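Local coordinates for protein serine-threonine phosphatase 2C (Toxoplasma gondii, PDB 2I44) that probably removes phosphate from phosphoserine and phosphothreonine of proteins, as a PP2C-family phosphatase, and holds two calcium ions in this crystal, at residues Glu37-Leu42 and Ala67-Lys72; Val58-Val63 and Ala264-Trp269; Pro83-Val88 and Gln107-Ala112; Asp115-Ala120 and Ser138-Ala143; Asn122-Met127 and Arg231-Lys236. All coordinates share one frame; numbering follows the deposited sequence.

Contacts 1, 2, 4 and 5 all reach one beta sheet of the PP2C sandwich, while contact 3 joins two helices about 27 Å, centre to centre, from contact 2. Contact 2 is buried and joins the two sheets at the calcium site, where aspartate oxygens and a backbone carbonyl bind the calcium ions. Contacts 1 and 2 share neighbouring strands 38-43 and 53-62, but contact 1, partly buried, relies on a salt-bridge network and a serine hydrogen bond. Helix 98-130 serves contacts 3, 4 and 5 in turn: apolar against helix 83-92, hydroxyl-bonded to strand 137-146 and apolar again beside strand 233-234. Exposed residues take part in contact 3 alone.

Contact 1: Glu37-Leu42 and Ala67-Lys72; sequences EDRFTL and ASENVK
The R39 guanidinium meets E69 at its edge: OE1 of E69 lies in the guanidinium plane, 2.6 Å from NE of R39, with an N-H...O angle of 162°. The carboxylate plane is turned 67° from the guanidinium, and NE comes in nearly in line with the C-O bond of OE1. A weak bond, part of a salt bridge, joins the same OE1 to NZ of K72, so one oxygen serves both cations. Also in the guanidinium plane, NH1 of R39 bonds back to its neighbour D38 O at 2.8 Å, which helps fix the plane. Segments 38-42 and 67-72 run almost parallel, with the helix lying on an outer face of the PP2C beta sandwich. Nearer the backbone, CG of R39 lies 3.4 Å from OG of S68. That hydroxyl, set between backbone N and carbonyl carbon (chi1 60°), donates to E37 O, with S68 OG 2.9 Å away and above the carbonyl plane. E37 O also pairs with the backbone of G61, a calcium ligand.

Contact 2: Val58-Val63 and Ala264-Trp269; sequences VFDGTV and ATDGLW. With CA (calcium ion), chain D; CA (calcium ion), chain E.
D60 reaches toward T265 and D266 where the two sheets face each other. Its CB packs on CG2 of T265 at 3.7 Å, a methyl that V58 CG1 also touches. CG stands anti to the backbone N (chi1 -173°), and the carboxylate beyond it divides between the metals. OD1 binds one calcium ion at 2.2 Å, the ion that also takes G61 O. OD2 binds the other at 2.2 Å and lies 3.0 Å from OD1 of D266, which holds the same ion at 2.3 Å; the two carboxylate planes are 74° apart. One water donates to D60 OD2 and accepts from D266 N, while another is shared by both ions. D311 completes the protein ligands of the D266 ion, and T265 OG1 hydrogen-bonds to D38 OD2. This is the two-metal centre of the PP2C fold. Acidic oxygens packed this closely would probably repel one another without the cations, so the calcium ions and the segments are likely to stabilise each other.

Contact 3: Pro83-Val88 and Gln107-Ala112; sequences PAWQEV and QLLDQA
A84 meets A112, the pair with the nearest CA atoms, 5.0 Å apart. The A84 methyl settles over the backbone of the second helix, CB lying 3.8 Å from CA of A112, and CG of Q111 flanks it. W85 follows, with CG anti to the backbone N (chi1 -176°), on the side from which the indole meets L109 and A112. The A112 methyl sits at the ring edge, its CB 4.1 Å from CE3 of W85, and CD2 of L109 comes obliquely to CZ3 of W85 at 3.8 Å. L79 and I80 of helix 66-80 also press on this indole, so a third helix contributes to the packing. E87 stands on the exposed flank; its OE1 lies 3.6 Å from CD2 of L108, and the two side chains cross at about a right angle. V88 closes the segment. Its CG2 meets CB of L108 at 3.7 Å and also touches CD2 of L109, while CG1 covers one face of the W85 ring toward the rim. No hydrogen bond crosses the interface, which is held by apolar contact. The axes of segments 83-88 and 107-112 approach to 8.3 Å at 151°, an antiparallel helix pair where the small A84 and A112 side chains are consistent with the close backbone approach, in the helical layer that flanks one sheet of the PP2C sandwich.

Contact 4: Asp115-Ala120 and Ser138-Ala143; sequences DMYKNA and STSVTA
Y117 reaches S140 and T142 through two hydrogen bonds that meet at its phenol oxygen. OH of Y117 lies 2.9 Å from OG of S140 and 2.8 Å from OG1 of T142, and either member of each pair could be the donor. T142 OG1 arrives tip to tip at the ring edge, near its plane, whereas S140 OG approaches obliquely. Both hydroxyl-bearing residues point toward the helix from alternate positions of strand 137-146. The T142 oxygen stands between the backbone N and carbonyl carbon (chi1 59°), facing the phenol, and has a further weak bond to G153 O on the neighbouring strand.

Van der Waals contact flanks these bonds. The side chain of M116, a selenomethionine, bends at chi3, and CE of M116 comes 3.6 Å from OG1 of T142, with the CG2 methyl of T142 as its apolar partner. The Y117 ring also meets that of F233 with the planes nearly parallel, while F55 lies against both M116 and T142.

The axes of 115-120 and 140-143 come no nearer than 11.7 Å, so long side chains span the layer between helix 98-130 and the sheet. All five touching residues are buried; the three hydroxyls find partners in one another there, giving this buried helix-to-sheet contact a polar, directional tie.

Contact 5: Asn122-Met127 and Arg231-Lys236; sequences NELVKM and RAFGGK
Backbones come nearest at V125 and G234, whose CA atoms are 5.5 Å apart, where helix 98-130 passes the short strand 233-234. L124 makes the closest side-chain contacts: CG stands anti to the backbone N (chi1 179°), and the CD2 branch beyond it lies between F233 and G234. That methyl, CD2 of L124, lies 3.7 Å from CB of F233 and 3.6 Å from N of G234, and it approaches the F233 ring obliquely. The leucine and phenylalanine side chains cross at about a right angle. Strand 233-234 pairs antiparallel with strand 137-146 at the edge of a PP2C sheet, F233 bonding to S138 through the backbone, and the helix covers it from outside. G234 has phi 81° and psi -141°, a conformation in which a CB would jam against the preceding carbonyl oxygen and also lie close to L124. Its N bonds to D121 OD1, one turn before V125 on the same helix. Farther along, V125 packs its CG1 against CG of K236 at 4.3 Å, while CG2 of V125 sits 4.4 Å from O of G234. K236 then leads its amine away to a salt bridge with D134, leaving the aliphatic part of the chain beside the helix.

Contact 1: Glu37-Leu42 and Ala67-Lys72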
# COMPACT_ATOMS: atom_id res chain seq x y z
N GLU A 37 -0.17 -5.29 -13.37
CA GLU A 37 0.86 -5.40 -12.35
C GLU A 37 0.43 -4.97 -10.95
O GLU A 37 1.26 -4.86 -10.05
CB GLU A 37 2.10 -4.61 -12.81
CG GLU A 37 2.45 -4.92 -14.26
CD GLU A 37 3.84 -4.49 -14.66
OE1 GLU A 37 4.27 -3.38 -14.27
OE2 GLU A 37 4.51 -5.26 -15.39
N ASP A 38 -0.86 -4.72 -10.78
CA ASP A 38 -1.41 -4.36 -9.48
C ASP A 38 -1.75 -5.67 -8.78
O ASP A 38 -2.19 -6.63 -9.42
CB ASP A 38 -2.71 -3.55 -9.63
CG ASP A 38 -2.48 -2.05 -9.72
OD1 ASP A 38 -1.32 -1.61 -9.85
OD2 ASP A 38 -3.50 -1.32 -9.68
N ARG A 39 -1.55 -5.71 -7.47
CA ARG A 39 -1.87 -6.88 -6.67
C ARG A 39 -2.47 -6.41 -5.35
O ARG A 39 -2.43 -5.22 -5.02
CB ARG A 39 -0.61 -7.72 -6.43
CG ARG A 39 -0.08 -8.42 -7.68
CD ARG A 39 -1.07 -9.47 -8.20
NE ARG A 39 -0.53 -10.25 -9.31
CZ ARG A 39 -0.39 -9.80 -10.56
NH1 ARG A 39 -0.76 -8.57 -10.89
NH2 ARG A 39 0.13 -10.60 -11.49
N PHE A 40 -3.04 -7.33 -4.58
CA PHE A 40 -3.64 -6.96 -3.31
C PHE A 40 -3.83 -8.17 -2.40
O PHE A 40 -3.82 -9.32 -2.85
CB PHE A 40 -4.98 -6.27 -3.56
CG PHE A 40 -5.94 -7.07 -4.39
CD1 PHE A 40 -6.64 -8.13 -3.85
CD2 PHE A 40 -6.15 -6.75 -5.73
CE1 PHE A 40 -7.54 -8.87 -4.61
CE2 PHE A 40 -7.05 -7.48 -6.50
CZ PHE A 40 -7.75 -8.54 -5.94
N THR A 41 -4.03 -7.88 -1.12
CA THR A 41 -4.18 -8.93 -0.13
C THR A 41 -5.13 -8.47 0.96
O THR A 41 -5.03 -7.35 1.45
CB THR A 41 -2.81 -9.27 0.49
OG1 THR A 41 -1.94 -9.78 -0.52
CG2 THR A 41 -2.96 -10.29 1.63
N LEU A 42 -6.07 -9.33 1.33
CA LEU A 42 -7.01 -9.02 2.38
C LEU A 42 -7.15 -10.23 3.30
O LEU A 42 -7.51 -11.32 2.85
CB LEU A 42 -8.38 -8.65 1.80
CG LEU A 42 -9.42 -8.06 2.77
CD1 LEU A 42 -10.55 -7.42 2.00
CD2 LEU A 42 -9.95 -9.14 3.69
N ALA A 67 7.55 -8.48 -8.34
CA ALA A 67 7.55 -7.97 -6.97
C ALA A 67 6.16 -7.93 -6.34
O ALA A 67 5.99 -8.39 -5.20
CB ALA A 67 8.20 -6.59 -6.92
N SER A 68 5.18 -7.38 -7.04
CA SER A 68 3.83 -7.30 -6.47
C SER A 68 3.18 -8.69 -6.33
O SER A 68 2.51 -8.98 -5.34
CB SER A 68 2.93 -6.39 -7.32
OG SER A 68 2.81 -6.86 -8.66
N GLU A 69 3.40 -9.56 -7.32
CA GLU A 69 2.82 -10.90 -7.29
C GLU A 69 3.29 -11.71 -6.08
O GLU A 69 2.50 -12.45 -5.48
CB GLU A 69 3.16 -11.64 -8.58
CG GLU A 69 2.82 -13.13 -8.60
CD GLU A 69 1.35 -13.44 -8.35
OE1 GLU A 69 0.50 -12.51 -8.40
OE2 GLU A 69 1.04 -14.62 -8.11
N ASN A 70 4.56 -11.57 -5.73
CA ASN A 70 5.12 -12.29 -4.61
C ASN A 70 4.97 -11.62 -3.25
O ASN A 70 4.51 -12.24 -2.29
CB ASN A 70 6.60 -12.58 -4.88
CG ASN A 70 6.79 -13.69 -5.90
OD1 ASN A 70 6.68 -14.86 -5.58
ND2 ASN A 70 7.05 -13.31 -7.15
N VAL A 71 5.34 -10.34 -3.16
CA VAL A 71 5.25 -9.64 -1.89
C VAL A 71 3.87 -9.77 -1.25
O VAL A 71 3.75 -9.77 -0.03
CB VAL A 71 5.61 -8.13 -2.03
CG1 VAL A 71 4.38 -7.31 -2.37
CG2 VAL A 71 6.28 -7.63 -0.75
N LYS A 72 2.84 -9.92 -2.08
CA LYS A 72 1.48 -10.03 -1.57
C LYS A 72 1.27 -11.26 -0.70
O LYS A 72 0.39 -11.27 0.16
CB LYS A 72 0.47 -10.07 -2.73
CG LYS A 72 0.24 -11.47 -3.25
CD LYS A 72 -0.72 -11.50 -4.40
CE LYS A 72 -0.91 -12.92 -4.89
NZ LYS A 72 -1.78 -12.98 -6.09

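Contact 2: Val58-Val63 and Ala264-Trp269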
# COMPACT_ATOMS: atom_id res chain seq x y z
N VAL A 58 -2.53 -3.34 -0.73
CA VAL A 58 -2.64 -3.15 -2.17
C VAL A 58 -1.22 -2.88 -2.66
O VAL A 58 -0.47 -2.14 -2.02
CB VAL A 58 -3.57 -1.97 -2.51
CG1 VAL A 58 -3.55 -1.70 -4.02
CG2 VAL A 58 -4.99 -2.29 -2.07
N PHE A 59 -0.86 -3.45 -3.80
CA PHE A 59 0.50 -3.29 -4.31
C PHE A 59 0.60 -2.92 -5.78
O PHE A 59 0.12 -3.65 -6.64
CB PHE A 59 1.28 -4.59 -4.05
CG PHE A 59 1.05 -5.16 -2.68
CD1 PHE A 59 1.76 -4.67 -1.59
CD2 PHE A 59 0.10 -6.17 -2.48
CE1 PHE A 59 1.52 -5.17 -0.31
CE2 PHE A 59 -0.14 -6.67 -1.21
CZ PHE A 59 0.57 -6.17 -0.12
N ASP A 60 1.24 -1.79 -6.07
CA ASP A 60 1.42 -1.35 -7.46
C ASP A 60 2.80 -1.78 -7.96
O ASP A 60 3.81 -1.15 -7.65
CB ASP A 60 1.28 0.18 -7.56
CG ASP A 60 1.27 0.68 -9.01
OD1 ASP A 60 1.54 -0.11 -9.94
OD2 ASP A 60 1.00 1.89 -9.22
N GLY A 61 2.83 -2.86 -8.74
CA GLY A 61 4.09 -3.33 -9.27
C GLY A 61 4.53 -2.56 -10.50
O GLY A 61 3.71 -1.90 -11.15
N THR A 62 5.82 -2.64 -10.80
CA THR A 62 6.38 -1.98 -11.98
C THR A 62 7.60 -2.79 -12.43
O THR A 62 8.31 -3.37 -11.61
CB THR A 62 6.78 -0.52 -11.68
OG1 THR A 62 7.36 0.07 -12.85
CG2 THR A 62 7.78 -0.47 -10.55
N VAL A 63 7.84 -2.79 -13.74
CA VAL A 63 8.93 -3.54 -14.36
C VAL A 63 8.60 -5.01 -14.14
O VAL A 63 9.34 -5.75 -13.50
CB VAL A 63 10.32 -3.23 -13.73
CG1 VAL A 63 11.41 -3.88 -14.56
CG2 VAL A 63 10.55 -1.72 -13.65
N ALA A 264 -5.73 2.23 -2.46
CA ALA A 264 -5.71 2.19 -3.92
C ALA A 264 -4.37 2.59 -4.53
O ALA A 264 -3.55 3.25 -3.90
CB ALA A 264 -6.82 3.09 -4.46
N THR A 265 -4.15 2.17 -5.77
CA THR A 265 -2.92 2.50 -6.48
C THR A 265 -3.08 3.87 -7.13
O THR A 265 -4.18 4.44 -7.16
CB THR A 265 -2.61 1.45 -7.57
OG1 THR A 265 -3.72 1.35 -8.47
CG2 THR A 265 -2.36 0.10 -6.94
N ASP A 266 -1.97 4.40 -7.66
CA ASP A 266 -2.01 5.71 -8.31
C ASP A 266 -2.89 5.67 -9.54
O ASP A 266 -3.24 6.71 -10.10
CB ASP A 266 -0.59 6.21 -8.65
CG ASP A 266 0.14 5.32 -9.65
OD1 ASP A 266 -0.43 4.31 -10.12
OD2 ASP A 266 1.30 5.64 -9.96
N GLY A 267 -3.24 4.46 -9.96
CA GLY A 267 -4.12 4.31 -11.12
C GLY A 267 -5.44 5.00 -10.81
O GLY A 267 -6.18 5.40 -11.72
N LEU A 268 -5.73 5.13 -9.52
CA LEU A 268 -6.94 5.81 -9.07
C LEU A 268 -6.65 7.26 -8.66
O LEU A 268 -7.35 8.18 -9.06
CB LEU A 268 -7.57 5.09 -7.87
CG LEU A 268 -8.65 5.93 -7.17
CD1 LEU A 268 -9.86 6.09 -8.10
CD2 LEU A 268 -9.08 5.28 -5.86
N TRP A 269 -5.61 7.44 -7.85
CA TRP A 269 -5.26 8.76 -7.33
C TRP A 269 -4.73 9.78 -8.34
O TRP A 269 -4.88 10.98 -8.12
CB TRP A 269 -4.27 8.59 -6.17
CG TRP A 269 -4.81 7.67 -5.11
CD1 TRP A 269 -4.19 6.58 -4.57
CD2 TRP A 269 -6.07 7.78 -4.44
NE1 TRP A 269 -4.99 6.00 -3.62
CE2 TRP A 269 -6.15 6.72 -3.51
CE3 TRP A 269 -7.15 8.67 -4.54
CZ2 TRP A 269 -7.26 6.53 -2.68
CZ3 TRP A 269 -8.26 8.48 -3.71
CH2 TRP A 269 -8.31 7.41 -2.79
CA CA D . 0.36 2.46 -11.28
CA CA E . 2.36 -0.38 -11.97
O HOH W 1 0.70 3.47 -7.09
O HOH W 2 1.98 3.51 -11.20
O HOH W 3 -1.52 1.21 -10.73
O HOH W 4 1.05 1.08 -12.70
O HOH W 5 3.79 1.44 -11.72
O HOH W 6 2.85 -1.35 -13.97

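Contact 3: Pro83-Val88 and Gln107-Ala112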
# COMPACT_ATOMS: atom_id res chain seq x y z
N PRO A 83 8.19 -10.99 16.39
CA PRO A 83 8.16 -11.12 17.85
C PRO A 83 7.28 -10.00 18.39
O PRO A 83 6.64 -10.14 19.43
CB PRO A 83 9.62 -10.96 18.23
CG PRO A 83 10.33 -11.59 17.06
CD PRO A 83 9.57 -10.99 15.89
N ALA A 84 7.26 -8.89 17.66
CA ALA A 84 6.47 -7.73 18.03
C ALA A 84 4.99 -8.09 17.93
O ALA A 84 4.17 -7.63 18.74
CB ALA A 84 6.79 -6.57 17.10
N TRP A 85 4.64 -8.91 16.95
CA TRP A 85 3.26 -9.32 16.77
C TRP A 85 2.89 -10.38 17.81
O TRP A 85 1.74 -10.46 18.23
CB TRP A 85 3.03 -9.86 15.36
CG TRP A 85 1.60 -10.21 15.11
CD1 TRP A 85 1.04 -11.45 15.11
CD2 TRP A 85 0.52 -9.29 14.88
NE1 TRP A 85 -0.31 -11.37 14.89
CE2 TRP A 85 -0.66 -10.06 14.74
CE3 TRP A 85 0.43 -7.89 14.78
CZ2 TRP A 85 -1.91 -9.48 14.51
CZ3 TRP A 85 -0.81 -7.31 14.54
CH2 TRP A 85 -1.97 -8.11 14.41
N GLN A 86 3.86 -11.19 18.21
CA GLN A 86 3.62 -12.22 19.21
C GLN A 86 3.20 -11.49 20.48
O GLN A 86 2.31 -11.95 21.20
CB GLN A 86 4.88 -13.04 19.47
CG GLN A 86 5.51 -13.60 18.19
CD GLN A 86 6.79 -14.38 18.46
OE1 GLN A 86 7.37 -14.30 19.54
NE2 GLN A 86 7.24 -15.13 17.46
N GLU A 87 3.83 -10.35 20.75
CA GLU A 87 3.50 -9.57 21.93
C GLU A 87 2.13 -8.93 21.75
O GLU A 87 1.45 -8.63 22.73
CB GLU A 87 4.56 -8.48 22.18
CG GLU A 87 5.98 -8.99 22.12
CD GLU A 87 6.96 -8.12 22.91
OE1 GLU A 87 6.73 -6.89 23.02
OE2 GLU A 87 7.96 -8.68 23.40
N VAL A 88 1.73 -8.70 20.50
CA VAL A 88 0.41 -8.12 20.26
C VAL A 88 -0.63 -9.20 20.56
O VAL A 88 -1.67 -8.93 21.17
CB VAL A 88 0.23 -7.65 18.80
CG1 VAL A 88 -1.25 -7.38 18.52
CG2 VAL A 88 1.02 -6.39 18.57
N GLN A 107 2.25 1.29 19.85
CA GLN A 107 3.67 1.12 19.55
C GLN A 107 4.02 -0.32 19.18
O GLN A 107 4.96 -0.56 18.42
CB GLN A 107 4.54 1.57 20.73
CG GLN A 107 4.67 3.09 20.85
CD GLN A 107 4.91 3.78 19.49
OE1 GLN A 107 4.04 4.49 18.98
NE2 GLN A 107 6.09 3.56 18.92
N LEU A 108 3.27 -1.28 19.71
CA LEU A 108 3.51 -2.68 19.37
C LEU A 108 3.11 -2.90 17.92
O LEU A 108 3.79 -3.61 17.17
CB LEU A 108 2.71 -3.60 20.29
CG LEU A 108 3.19 -3.73 21.74
CD1 LEU A 108 2.24 -4.61 22.53
CD2 LEU A 108 4.61 -4.31 21.77
N LEU A 109 2.01 -2.28 17.51
CA LEU A 109 1.53 -2.40 16.13
C LEU A 109 2.50 -1.70 15.18
O LEU A 109 2.78 -2.21 14.10
CB LEU A 109 0.13 -1.78 15.99
CG LEU A 109 -1.02 -2.48 16.70
CD1 LEU A 109 -2.31 -1.68 16.51
CD2 LEU A 109 -1.17 -3.89 16.15
N ASP A 110 2.99 -0.54 15.59
CA ASP A 110 3.94 0.22 14.78
C ASP A 110 5.15 -0.66 14.50
O ASP A 110 5.54 -0.88 13.35
CB ASP A 110 4.36 1.50 15.52
CG ASP A 110 5.48 2.26 14.82
OD1 ASP A 110 6.60 1.72 14.70
OD2 ASP A 110 5.25 3.42 14.39
N GLN A 111 5.75 -1.16 15.58
CA GLN A 111 6.93 -2.01 15.48
C GLN A 111 6.70 -3.26 14.63
O GLN A 111 7.58 -3.67 13.87
CB GLN A 111 7.40 -2.41 16.88
CG GLN A 111 8.66 -3.25 16.89
CD GLN A 111 9.86 -2.51 16.33
OE1 GLN A 111 10.21 -1.43 16.81
NE2 GLN A 111 10.49 -3.08 15.31
N ALA A 112 5.54 -3.88 14.77
CA ALA A 112 5.24 -5.09 14.01
C ALA A 112 5.16 -4.79 12.51
O ALA A 112 5.64 -5.57 11.68
CB ALA A 112 3.93 -5.71 14.49

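Contact 4: Asp115-Ala120 and Ser138-Ala143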
# COMPACT_ATOMS: atom_id res chain seq x y z
N ASP A 115 8.60 -4.31 11.21
CA ASP A 115 9.26 -5.60 11.06
C ASP A 115 8.77 -6.31 9.80
O ASP A 115 9.54 -6.91 9.07
CB ASP A 115 8.99 -6.50 12.27
CG ASP A 115 9.80 -6.10 13.47
OD1 ASP A 115 10.58 -5.12 13.37
OD2 ASP A 115 9.67 -6.76 14.53
N MSE A 116 7.46 -6.23 9.57
CA MSE A 116 6.86 -6.86 8.40
C MSE A 116 7.48 -6.35 7.10
O MSE A 116 7.90 -7.13 6.25
CB MSE A 116 5.35 -6.58 8.38
CG MSE A 116 4.65 -7.08 7.12
SE MSE A 116 2.77 -6.55 7.02
CE MSE A 116 2.99 -4.81 6.24
N TYR A 117 7.53 -5.03 6.96
CA TYR A 117 8.09 -4.42 5.77
C TYR A 117 9.52 -4.85 5.49
O TYR A 117 9.83 -5.37 4.43
CB TYR A 117 8.01 -2.90 5.86
CG TYR A 117 6.72 -2.35 5.30
CD1 TYR A 117 6.57 -2.13 3.92
CD2 TYR A 117 5.61 -2.11 6.12
CE1 TYR A 117 5.36 -1.69 3.39
CE2 TYR A 117 4.40 -1.68 5.59
CZ TYR A 117 4.27 -1.46 4.23
OH TYR A 117 3.08 -1.02 3.71
N LYS A 118 10.40 -4.65 6.47
CA LYS A 118 11.80 -5.00 6.30
C LYS A 118 12.04 -6.49 6.09
O LYS A 118 12.87 -6.86 5.26
CB LYS A 118 12.60 -4.49 7.50
CG LYS A 118 12.67 -2.96 7.55
CD LYS A 118 13.19 -2.47 8.89
CE LYS A 118 13.25 -0.95 8.93
NZ LYS A 118 13.40 -0.44 10.32
N ASN A 119 11.32 -7.34 6.82
CA ASN A 119 11.50 -8.78 6.67
C ASN A 119 10.91 -9.28 5.36
O ASN A 119 11.48 -10.16 4.70
CB ASN A 119 10.89 -9.53 7.85
CG ASN A 119 11.65 -9.28 9.14
OD1 ASN A 119 12.86 -9.04 9.12
ND2 ASN A 119 10.96 -9.36 10.27
N ALA A 120 9.76 -8.73 4.97
CA ALA A 120 9.14 -9.14 3.73
C ALA A 120 10.02 -8.69 2.56
O ALA A 120 10.11 -9.38 1.55
CB ALA A 120 7.76 -8.54 3.60
N SER A 138 7.71 -2.77 -6.38
CA SER A 138 6.30 -2.57 -6.08
C SER A 138 6.11 -1.57 -4.94
O SER A 138 6.91 -1.50 -4.00
CB SER A 138 5.64 -3.90 -5.69
OG SER A 138 4.26 -3.74 -5.37
N THR A 139 5.06 -0.76 -5.04
CA THR A 139 4.75 0.18 -3.98
C THR A 139 3.95 -0.67 -3.00
O THR A 139 3.67 -1.85 -3.25
CB THR A 139 3.79 1.27 -4.42
OG1 THR A 139 2.53 0.67 -4.73
CG2 THR A 139 4.32 2.03 -5.63
N SER A 140 3.55 -0.05 -1.90
CA SER A 140 2.75 -0.72 -0.91
C SER A 140 2.03 0.24 0.02
O SER A 140 2.59 1.24 0.45
CB SER A 140 3.62 -1.68 -0.08
OG SER A 140 2.90 -2.18 1.04
N VAL A 141 0.76 -0.06 0.27
CA VAL A 141 -0.05 0.67 1.23
C VAL A 141 -0.71 -0.47 1.98
O VAL A 141 -1.38 -1.30 1.38
CB VAL A 141 -1.18 1.54 0.61
CG1 VAL A 141 -0.61 2.81 0.07
CG2 VAL A 141 -1.93 0.75 -0.45
N THR A 142 -0.48 -0.53 3.28
CA THR A 142 -1.07 -1.58 4.09
C THR A 142 -1.77 -0.99 5.30
O THR A 142 -1.47 0.12 5.72
CB THR A 142 0.00 -2.58 4.58
OG1 THR A 142 0.99 -1.89 5.36
CG2 THR A 142 0.66 -3.30 3.41
N ALA A 143 -2.72 -1.74 5.84
CA ALA A 143 -3.47 -1.31 7.01
C ALA A 143 -3.72 -2.52 7.89
O ALA A 143 -4.22 -3.55 7.42
CB ALA A 143 -4.80 -0.68 6.59

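Contact 5: Asn122-Met127 and Arg231-Lys236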
# COMPACT_ATOMS: atom_id res chain seq x y z
N ASN A 122 13.38 -8.27 2.63
CA ASN A 122 14.60 -9.06 2.60
C ASN A 122 14.32 -10.37 1.88
O ASN A 122 15.09 -10.79 1.02
CB ASN A 122 15.12 -9.35 4.02
CG ASN A 122 15.64 -8.11 4.71
OD1 ASN A 122 16.03 -7.14 4.06
ND2 ASN A 122 15.66 -8.15 6.04
N GLU A 123 13.20 -11.00 2.21
CA GLU A 123 12.84 -12.26 1.59
C GLU A 123 12.56 -12.08 0.10
O GLU A 123 12.97 -12.91 -0.72
CB GLU A 123 11.61 -12.86 2.28
CG GLU A 123 11.41 -14.33 1.95
CD GLU A 123 10.08 -14.85 2.46
OE1 GLU A 123 9.57 -14.31 3.46
OE2 GLU A 123 9.56 -15.82 1.86
N LEU A 124 11.87 -11.01 -0.25
CA LEU A 124 11.56 -10.74 -1.65
C LEU A 124 12.85 -10.51 -2.45
O LEU A 124 13.04 -11.10 -3.52
CB LEU A 124 10.66 -9.50 -1.77
CG LEU A 124 10.27 -9.09 -3.20
CD1 LEU A 124 9.46 -10.21 -3.85
CD2 LEU A 124 9.46 -7.80 -3.17
N VAL A 125 13.74 -9.67 -1.93
CA VAL A 125 15.00 -9.36 -2.60
C VAL A 125 15.86 -10.60 -2.83
O VAL A 125 16.54 -10.71 -3.85
CB VAL A 125 15.81 -8.29 -1.81
CG1 VAL A 125 17.19 -8.11 -2.42
CG2 VAL A 125 15.06 -6.95 -1.82
N LYS A 126 15.84 -11.53 -1.88
CA LYS A 126 16.61 -12.77 -2.04
C LYS A 126 15.99 -13.57 -3.18
O LYS A 126 16.70 -14.28 -3.90
CB LYS A 126 16.58 -13.59 -0.74
CG LYS A 126 17.37 -12.97 0.39
CD LYS A 126 17.20 -13.76 1.67
CE LYS A 126 17.78 -13.01 2.86
NZ LYS A 126 17.46 -13.72 4.14
N MSE A 127 14.68 -13.47 -3.33
CA MSE A 127 14.01 -14.19 -4.41
C MSE A 127 14.41 -13.54 -5.73
O MSE A 127 14.66 -14.22 -6.72
CB MSE A 127 12.49 -14.11 -4.26
CG MSE A 127 11.94 -14.88 -3.07
SE MSE A 127 10.00 -14.75 -3.01
CE MSE A 127 9.58 -15.88 -4.54
N ARG A 231 10.88 4.72 -2.29
CA ARG A 231 10.80 3.63 -1.33
C ARG A 231 9.92 2.56 -1.95
O ARG A 231 8.93 2.88 -2.62
CB ARG A 231 10.22 4.11 0.01
CG ARG A 231 11.02 5.24 0.63
CD ARG A 231 10.71 5.41 2.11
NE ARG A 231 11.23 6.67 2.64
CZ ARG A 231 11.13 7.03 3.91
NH1 ARG A 231 10.54 6.23 4.79
NH2 ARG A 231 11.60 8.22 4.30
N ALA A 232 10.28 1.30 -1.76
CA ALA A 232 9.52 0.22 -2.35
C ALA A 232 10.02 -1.17 -2.01
O ALA A 232 11.11 -1.34 -1.44
CB ALA A 232 9.51 0.38 -3.87
N PHE A 233 9.21 -2.16 -2.35
CA PHE A 233 9.58 -3.55 -2.16
C PHE A 233 10.32 -3.91 -3.45
O PHE A 233 9.97 -3.42 -4.52
CB PHE A 233 8.36 -4.45 -2.07
CG PHE A 233 7.73 -4.50 -0.71
CD1 PHE A 233 8.46 -4.92 0.39
CD2 PHE A 233 6.38 -4.19 -0.54
CE1 PHE A 233 7.87 -5.03 1.64
CE2 PHE A 233 5.78 -4.30 0.71
CZ PHE A 233 6.53 -4.72 1.80
N GLY A 234 11.35 -4.74 -3.36
CA GLY A 234 12.06 -5.13 -4.57
C GLY A 234 13.09 -4.11 -5.03
O GLY A 234 13.78 -3.52 -4.21
N GLY A 235 13.20 -3.92 -6.34
CA GLY A 235 14.18 -2.98 -6.85
C GLY A 235 15.57 -3.41 -6.42
O GLY A 235 16.39 -2.59 -6.00
N LYS A 236 15.86 -4.71 -6.55
CA LYS A 236 17.16 -5.25 -6.15
C LYS A 236 18.35 -4.36 -6.51
O LYS A 236 19.13 -3.98 -5.65
CB LYS A 236 17.37 -6.65 -6.76
CG LYS A 236 18.72 -7.29 -6.39
CD LYS A 236 18.80 -8.75 -6.84
CE LYS A 236 18.86 -8.91 -8.35
NZ LYS A 236 20.17 -8.48 -8.92